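Local coordinates for Ara h 8 allergen isoform (Arachis hypogaea, PDB 6V8L), which is a peanut allergen of the Bet v 1 (PR-10) family that probably binds small hydrophobic ligands, possibly including abscisic acid, at residues V98-K103 with V115-H120; G2-E7 with F119-D124. All coordinates share one frame; numbering follows the deposited sequence.

Overall arrangement
Both contacts lie in one antiparallel sheet and share strand 110-121. Contact 1 pairs its middle with strand 95-107, the contact's centre about 8 Å from that of the chain, whereas contact 2 pairs its far end, and the turn that follows, with the N-terminal strand 3-12, its centre about 17 Å from that of the chain. Phe119 and His120 belong to both, and the backbone N of Val117 probably donates to Phe6 O between them. Contact 1 is a regular hairpin ladder with mostly apolar side chains on its inner face, and serine, threonine and lysine on the other. In contact 2 the ladder gives way to polar bonds around the chain's first modelled residue, and its packed side is largely aromatic.

Contact 1 of 2, residues V98-K103 with V115-H120; sequences VSFKTK and VSVTFH
Val98 packs between Val117 and Phe119 on the inner face of the hairpin formed by strands 95-107 and 110-121. Its CB lies 4.2 Å from Thr118 O. From there CG1, held anti to the backbone N (chi1 -173°), reaches over the centre of the Phe119 ring in a CH-pi contact, 4.0 Å from the centroid, and also meets Val117 CG1 at a tight 3.5 Å. The other branch, CG2, lies 3.7 Å from Phe119 CD2. At the next non-hydrogen-bonded pair, Val117 CG1 sits over a face of the Phe100 ring, displaced toward its rim, while Val115 CG1 approaches that ring at its edge. Tyr83 stacks on Phe100, and Val135 of helix 129-152 touches both phenylalanines.

Four nearly straight N-H...O bonds link the hydrogen-bonded pairs Ser99-Thr118 and Lys101-Ser116; Lys101 N to Ser116 O measures 2.8 Å. On the opposite face a water donates to Ser99 O at 2.8 Å and hydrogen-bonds Thr118 OG1 at 2.6 Å, whereas Ser99 OG turns to Thr84. The chemistry thus divides by face: dispersion and CH-pi contacts bind the two strands on the face turned to the long helix, while water and hydroxyls serve the polar side.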
loop_
_atom_site.group_PDB
_atom_site.type_symbol
_atom_site.label_atom_id
_atom_site.label_comp_id
_atom_site.label_asym_id
_atom_site.label_seq_id
_atom_site.Cartn_x
_atom_site.Cartn_y
_atom_site.Cartn_z
ATOM N N VAL A 98 9.944 -3.519 -1.431
ATOM C CA VAL A 98 8.978 -3.282 -2.498
ATOM C C VAL A 98 8.492 -1.850 -2.340
ATOM O O VAL A 98 7.999 -1.522 -1.265
ATOM C CB VAL A 98 7.788 -4.245 -2.457
ATOM C CG1 VAL A 98 6.915 -4.059 -3.687
ATOM C CG2 VAL A 98 8.247 -5.660 -2.301
ATOM N N SER A 99 8.695 -1.029 -3.373
ATOM C CA SER A 99 8.325 0.383 -3.328
ATOM C C SER A 99 7.089 0.606 -4.189
ATOM O O SER A 99 7.100 0.358 -5.420
ATOM C CB SER A 99 9.453 1.268 -3.790
ATOM O OG SER A 99 10.560 1.037 -2.953
ATOM N N PHE A 100 6.062 1.178 -3.559
ATOM C CA PHE A 100 4.807 1.490 -4.181
ATOM C C PHE A 100 4.718 2.992 -4.414
ATOM O O PHE A 100 5.040 3.751 -3.515
ATOM C CB PHE A 100 3.631 1.110 -3.276
ATOM C CG PHE A 100 3.405 -0.369 -3.100
ATOM C CD1 PHE A 100 4.229 -1.121 -2.265
ATOM C CD2 PHE A 100 2.388 -0.997 -3.775
ATOM C CE1 PHE A 100 4.021 -2.480 -2.100
ATOM C CE2 PHE A 100 2.190 -2.361 -3.629
ATOM C CZ PHE A 100 3.019 -3.086 -2.800
ATOM N N LYS A 101 4.256 3.389 -5.601
ATOM C CA LYS A 101 3.870 4.772 -5.857
ATOM C C LYS A 101 2.411 4.771 -6.297
ATOM O O LYS A 101 2.042 4.064 -7.250
ATOM C CB LYS A 101 4.760 5.432 -6.916
ATOM C CG LYS A 101 6.259 5.430 -6.605
ATOM C CD LYS A 101 7.155 6.027 -7.703
ATOM C CE LYS A 101 6.443 6.987 -8.628
ATOM N NZ LYS A 101 7.365 7.573 -9.626
ATOM N N THR A 102 1.580 5.524 -5.566
ATOM C CA THR A 102 0.152 5.512 -5.813
ATOM C C THR A 102 -0.314 6.956 -5.981
ATOM O O THR A 102 0.181 7.863 -5.285
ATOM C CB THR A 102 -0.636 4.780 -4.713
ATOM O OG1 THR A 102 -0.865 5.648 -3.600
ATOM C CG2 THR A 102 0.039 3.515 -4.231
ATOM N N LYS A 103 -1.247 7.142 -6.917
ATOM C CA LYS A 103 -1.801 8.442 -7.187
ATOM C C LYS A 103 -3.253 8.290 -7.645
ATOM O O LYS A 103 -3.553 7.446 -8.473
ATOM C CB LYS A 103 -0.938 9.152 -8.232
ATOM C CG LYS A 103 -1.284 10.620 -8.426
ATOM C CD LYS A 103 -0.712 11.244 -9.693
ATOM C CE LYS A 103 -1.553 12.388 -10.234
ATOM N NZ LYS A 103 -2.219 13.174 -9.162
ATOM N N VAL A 115 -1.183 2.782 -9.751
ATOM C CA VAL A 115 -0.186 2.232 -8.891
ATOM C C VAL A 115 0.989 1.727 -9.737
ATOM O O VAL A 115 0.784 1.017 -10.683
ATOM C CB VAL A 115 -0.776 1.105 -8.028
ATOM C CG1 VAL A 115 0.269 0.465 -7.142
ATOM C CG2 VAL A 115 -1.973 1.582 -7.243
ATOM N N SER A 116 2.201 2.125 -9.338
ATOM C CA SER A 116 3.467 1.668 -9.861
ATOM C C SER A 116 4.218 0.950 -8.731
ATOM O O SER A 116 4.358 1.493 -7.613
ATOM C CB SER A 116 4.234 2.866 -10.355
ATOM O OG SER A 116 5.392 2.461 -11.053
ATOM N N VAL A 117 4.694 -0.270 -8.979
ATOM C CA VAL A 117 5.324 -1.078 -7.956
ATOM C C VAL A 117 6.700 -1.511 -8.456
ATOM O O VAL A 117 6.787 -2.073 -9.544
ATOM C CB VAL A 117 4.483 -2.323 -7.604
ATOM C CG1 VAL A 117 4.995 -3.012 -6.360
ATOM C CG2 VAL A 117 3.015 -2.002 -7.425
ATOM N N THR A 118 7.728 -1.318 -7.613
ATOM C CA THR A 118 9.068 -1.714 -7.885
ATOM C C THR A 118 9.499 -2.725 -6.819
ATOM O O THR A 118 9.670 -2.388 -5.656
ATOM C CB THR A 118 10.047 -0.539 -7.926
ATOM O OG1 THR A 118 9.570 0.508 -8.761
ATOM C CG2 THR A 118 11.411 -0.965 -8.418
ATOM N N PHE A 119 9.711 -3.966 -7.239
ATOM C CA PHE A 119 10.329 -4.977 -6.418
ATOM C C PHE A 119 11.841 -4.873 -6.562
ATOM O O PHE A 119 12.367 -4.896 -7.703
ATOM C CB PHE A 119 9.844 -6.372 -6.835
ATOM C CG PHE A 119 8.374 -6.602 -6.631
ATOM C CD1 PHE A 119 7.442 -6.110 -7.527
ATOM C CD2 PHE A 119 7.932 -7.400 -5.586
ATOM C CE1 PHE A 119 6.089 -6.401 -7.403
ATOM C CE2 PHE A 119 6.583 -7.673 -5.441
ATOM C CZ PHE A 119 5.653 -7.150 -6.325
ATOM N N HIS A 120 12.528 -4.800 -5.411
ATOM C CA HIS A 120 13.953 -4.806 -5.370
ATOM C C HIS A 120 14.391 -6.164 -4.821
ATOM O O HIS A 120 14.145 -6.465 -3.629
ATOM C CB HIS A 120 14.481 -3.651 -4.517
ATOM C CG HIS A 120 14.156 -2.301 -5.033
ATOM N ND1 HIS A 120 15.112 -1.472 -5.578
ATOM C CD2 HIS A 120 13.008 -1.604 -5.019
ATOM C CE1 HIS A 120 14.558 -0.321 -5.928
ATOM N NE2 HIS A 120 13.265 -0.359 -5.565
HETATM O O HOH W 1 7.637 1.845 -7.771
#

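Contact 2 of 2, residues G2-E7 with F119-D124; sequences GVHTFE and FHTKGD. With SO4 (sulfate ion), chain E.
Phe6 and Phe119 meet at the tightly packed side of this contact, with Phe6 CD1 3.8 Å from Phe119 CE1. Their ring planes are almost perpendicular, at 89°, but the approach is oblique. Both rings also reach His132 of helix 129-152, stacked in the case of Phe6, and Leu127 touches both. The edge of the Phe119 ring faces His4 O, the acceptor for its own backbone N at 2.7 Å. In the return bond His4 N donates to Phe119 O.

Beside Phe119 the His4 ring turns an edge to Thr121, CD2 lying 3.8 Å from Thr121 CG2; the two side chains cross at about a right angle. His4 NE2 and Thr121 OG1 both bond Ala125 O, which ties this edge to the chain just beyond Asp124. In the Bet v 1 fold the first and last strands of the curved sheet are neighbours, and here strand 3-12 borders strand 110-121 to form one margin of the sheet that wraps the long C-terminal helix.

Gly2 N donates to Gly123 O at 2.7 Å, to Thr121 O and to Thr121 OG1. The carbonyl of Thr121 is met from above its plane, whereas its hydroxyl, at chi1 58° between the backbone N and the carbonyl carbon, is brought to 3.1 Å from Gly2 N. Gly2 O in turn accepts from Thr121 N.

The other face has less to hold it: Val3, itself exposed, meets the His120 ring through CG1 alone, 3.6 Å from ND1. At the exposed turn a sulfate ion, probably from the crystallisation liquor, accepts a bond from Asp124 N through O2 at 3.0 Å.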
loop_
_atom_site.group_PDB
_atom_site.type_symbol
_atom_site.label_atom_id
_atom_site.label_comp_id
_atom_site.label_asym_id
_atom_site.label_seq_id
_atom_site.Cartn_x
_atom_site.Cartn_y
_atom_site.Cartn_z
ATOM N N GLY A 2 18.168 -6.684 -8.134
ATOM C CA GLY A 2 17.501 -6.324 -9.428
ATOM C C GLY A 2 16.221 -5.556 -9.189
ATOM O O GLY A 2 15.664 -5.587 -8.082
ATOM N N VAL A 3 15.767 -4.847 -10.223
ATOM C CA VAL A 3 14.573 -4.036 -10.129
ATOM C C VAL A 3 13.534 -4.540 -11.123
ATOM O O VAL A 3 13.831 -4.660 -12.309
ATOM C CB VAL A 3 14.840 -2.532 -10.272
ATOM C CG1 VAL A 3 15.642 -2.030 -9.086
ATOM C CG2 VAL A 3 15.526 -2.172 -11.553
ATOM N N HIS A 4 12.366 -4.896 -10.586
ATOM C CA HIS A 4 11.215 -5.401 -11.374
ATOM C C HIS A 4 10.013 -4.494 -11.106
ATOM O O HIS A 4 9.588 -4.407 -9.950
ATOM C CB HIS A 4 10.975 -6.871 -11.030
ATOM C CG HIS A 4 12.245 -7.648 -11.013
ATOM N ND1 HIS A 4 12.719 -8.305 -12.125
ATOM C CD2 HIS A 4 13.162 -7.834 -10.043
ATOM C CE1 HIS A 4 13.863 -8.883 -11.834
ATOM N NE2 HIS A 4 14.156 -8.610 -10.564
ATOM N N THR A 5 9.463 -3.903 -12.163
ATOM C CA THR A 5 8.371 -2.953 -12.023
ATOM C C THR A 5 7.137 -3.464 -12.736
ATOM O O THR A 5 7.221 -4.053 -13.859
ATOM C CB THR A 5 8.715 -1.552 -12.526
ATOM O OG1 THR A 5 8.895 -1.620 -13.951
ATOM C CG2 THR A 5 9.941 -1.016 -11.821
ATOM N N PHE A 6 5.991 -3.178 -12.102
ATOM C CA PHE A 6 4.683 -3.365 -12.673
ATOM C C PHE A 6 3.868 -2.073 -12.464
ATOM O O PHE A 6 4.179 -1.218 -11.612
ATOM C CB PHE A 6 3.996 -4.609 -12.091
ATOM C CG PHE A 6 4.854 -5.847 -12.137
ATOM C CD1 PHE A 6 5.841 -6.065 -11.179
ATOM C CD2 PHE A 6 4.686 -6.794 -13.134
ATOM C CE1 PHE A 6 6.641 -7.194 -11.234
ATOM C CE2 PHE A 6 5.516 -7.908 -13.200
ATOM C CZ PHE A 6 6.477 -8.121 -12.224
ATOM N N GLU A 7 2.831 -1.901 -13.281
ATOM C CA GLU A 7 1.936 -0.760 -13.232
ATOM C C GLU A 7 0.504 -1.276 -13.332
ATOM O O GLU A 7 0.236 -2.161 -14.124
ATOM C CB GLU A 7 2.156 0.151 -14.442
ATOM C CG GLU A 7 3.231 1.184 -14.258
ATOM C CD GLU A 7 3.173 2.255 -15.312
ATOM O OE1 GLU A 7 2.191 2.303 -16.081
ATOM O OE2 GLU A 7 4.129 3.022 -15.368
ATOM N N PHE A 119 9.711 -3.966 -7.239
ATOM C CA PHE A 119 10.329 -4.977 -6.418
ATOM C C PHE A 119 11.841 -4.873 -6.562
ATOM O O PHE A 119 12.367 -4.896 -7.703
ATOM C CB PHE A 119 9.844 -6.372 -6.835
ATOM C CG PHE A 119 8.374 -6.602 -6.631
ATOM C CD1 PHE A 119 7.442 -6.110 -7.527
ATOM C CD2 PHE A 119 7.932 -7.400 -5.586
ATOM C CE1 PHE A 119 6.089 -6.401 -7.403
ATOM C CE2 PHE A 119 6.583 -7.673 -5.441
ATOM C CZ PHE A 119 5.653 -7.150 -6.325
ATOM N N HIS A 120 12.528 -4.800 -5.411
ATOM C CA HIS A 120 13.953 -4.806 -5.370
ATOM C C HIS A 120 14.391 -6.164 -4.821
ATOM O O HIS A 120 14.145 -6.465 -3.629
ATOM C CB HIS A 120 14.481 -3.651 -4.517
ATOM C CG HIS A 120 14.156 -2.301 -5.033
ATOM N ND1 HIS A 120 15.112 -1.472 -5.578
ATOM C CD2 HIS A 120 13.008 -1.604 -5.019
ATOM C CE1 HIS A 120 14.558 -0.321 -5.928
ATOM N NE2 HIS A 120 13.265 -0.359 -5.565
ATOM N N THR A 121 15.004 -6.982 -5.686
ATOM C CA THR A 121 15.470 -8.307 -5.283
ATOM C C THR A 121 16.928 -8.241 -4.833
ATOM O O THR A 121 17.663 -7.347 -5.244
ATOM C CB THR A 121 15.321 -9.317 -6.407
ATOM O OG1 THR A 121 16.062 -8.835 -7.535
ATOM C CG2 THR A 121 13.864 -9.567 -6.745
ATOM N N LYS A 122 17.327 -9.216 -4.008
ATOM C CA LYS A 122 18.737 -9.380 -3.618
ATOM C C LYS A 122 19.542 -9.769 -4.861
ATOM O O LYS A 122 19.075 -10.553 -5.694
ATOM C CB LYS A 122 18.870 -10.439 -2.516
ATOM C CG LYS A 122 18.181 -10.062 -1.211
ATOM C CD LYS A 122 18.447 -10.982 -0.042
ATOM C CE LYS A 122 17.946 -10.379 1.258
ATOM N NZ LYS A 122 17.376 -11.407 2.159
ATOM N N GLY A 123 20.744 -9.206 -4.986
ATOM C CA GLY A 123 21.617 -9.535 -6.084
ATOM C C GLY A 123 20.974 -9.160 -7.401
ATOM O O GLY A 123 20.416 -8.098 -7.516
ATOM N N ASP A 124 21.090 -10.044 -8.392
ATOM C CA ASP A 124 20.555 -9.825 -9.743
ATOM C C ASP A 124 19.392 -10.807 -9.992
ATOM O O ASP A 124 19.087 -11.110 -11.152
ATOM C CB ASP A 124 21.644 -10.005 -10.811
ATOM C CG ASP A 124 22.803 -9.025 -10.698
ATOM O OD1 ASP A 124 22.600 -7.940 -10.101
ATOM O OD2 ASP A 124 23.919 -9.358 -11.179
HETATM S S SO4 E . 22.970 -13.252 -7.542
HETATM O O1 SO4 E . 23.248 -14.648 -7.942
HETATM O O2 SO4 E . 22.776 -12.451 -8.773
HETATM O O3 SO4 E . 21.734 -13.188 -6.729
HETATM O O4 SO4 E . 24.124 -12.736 -6.762
#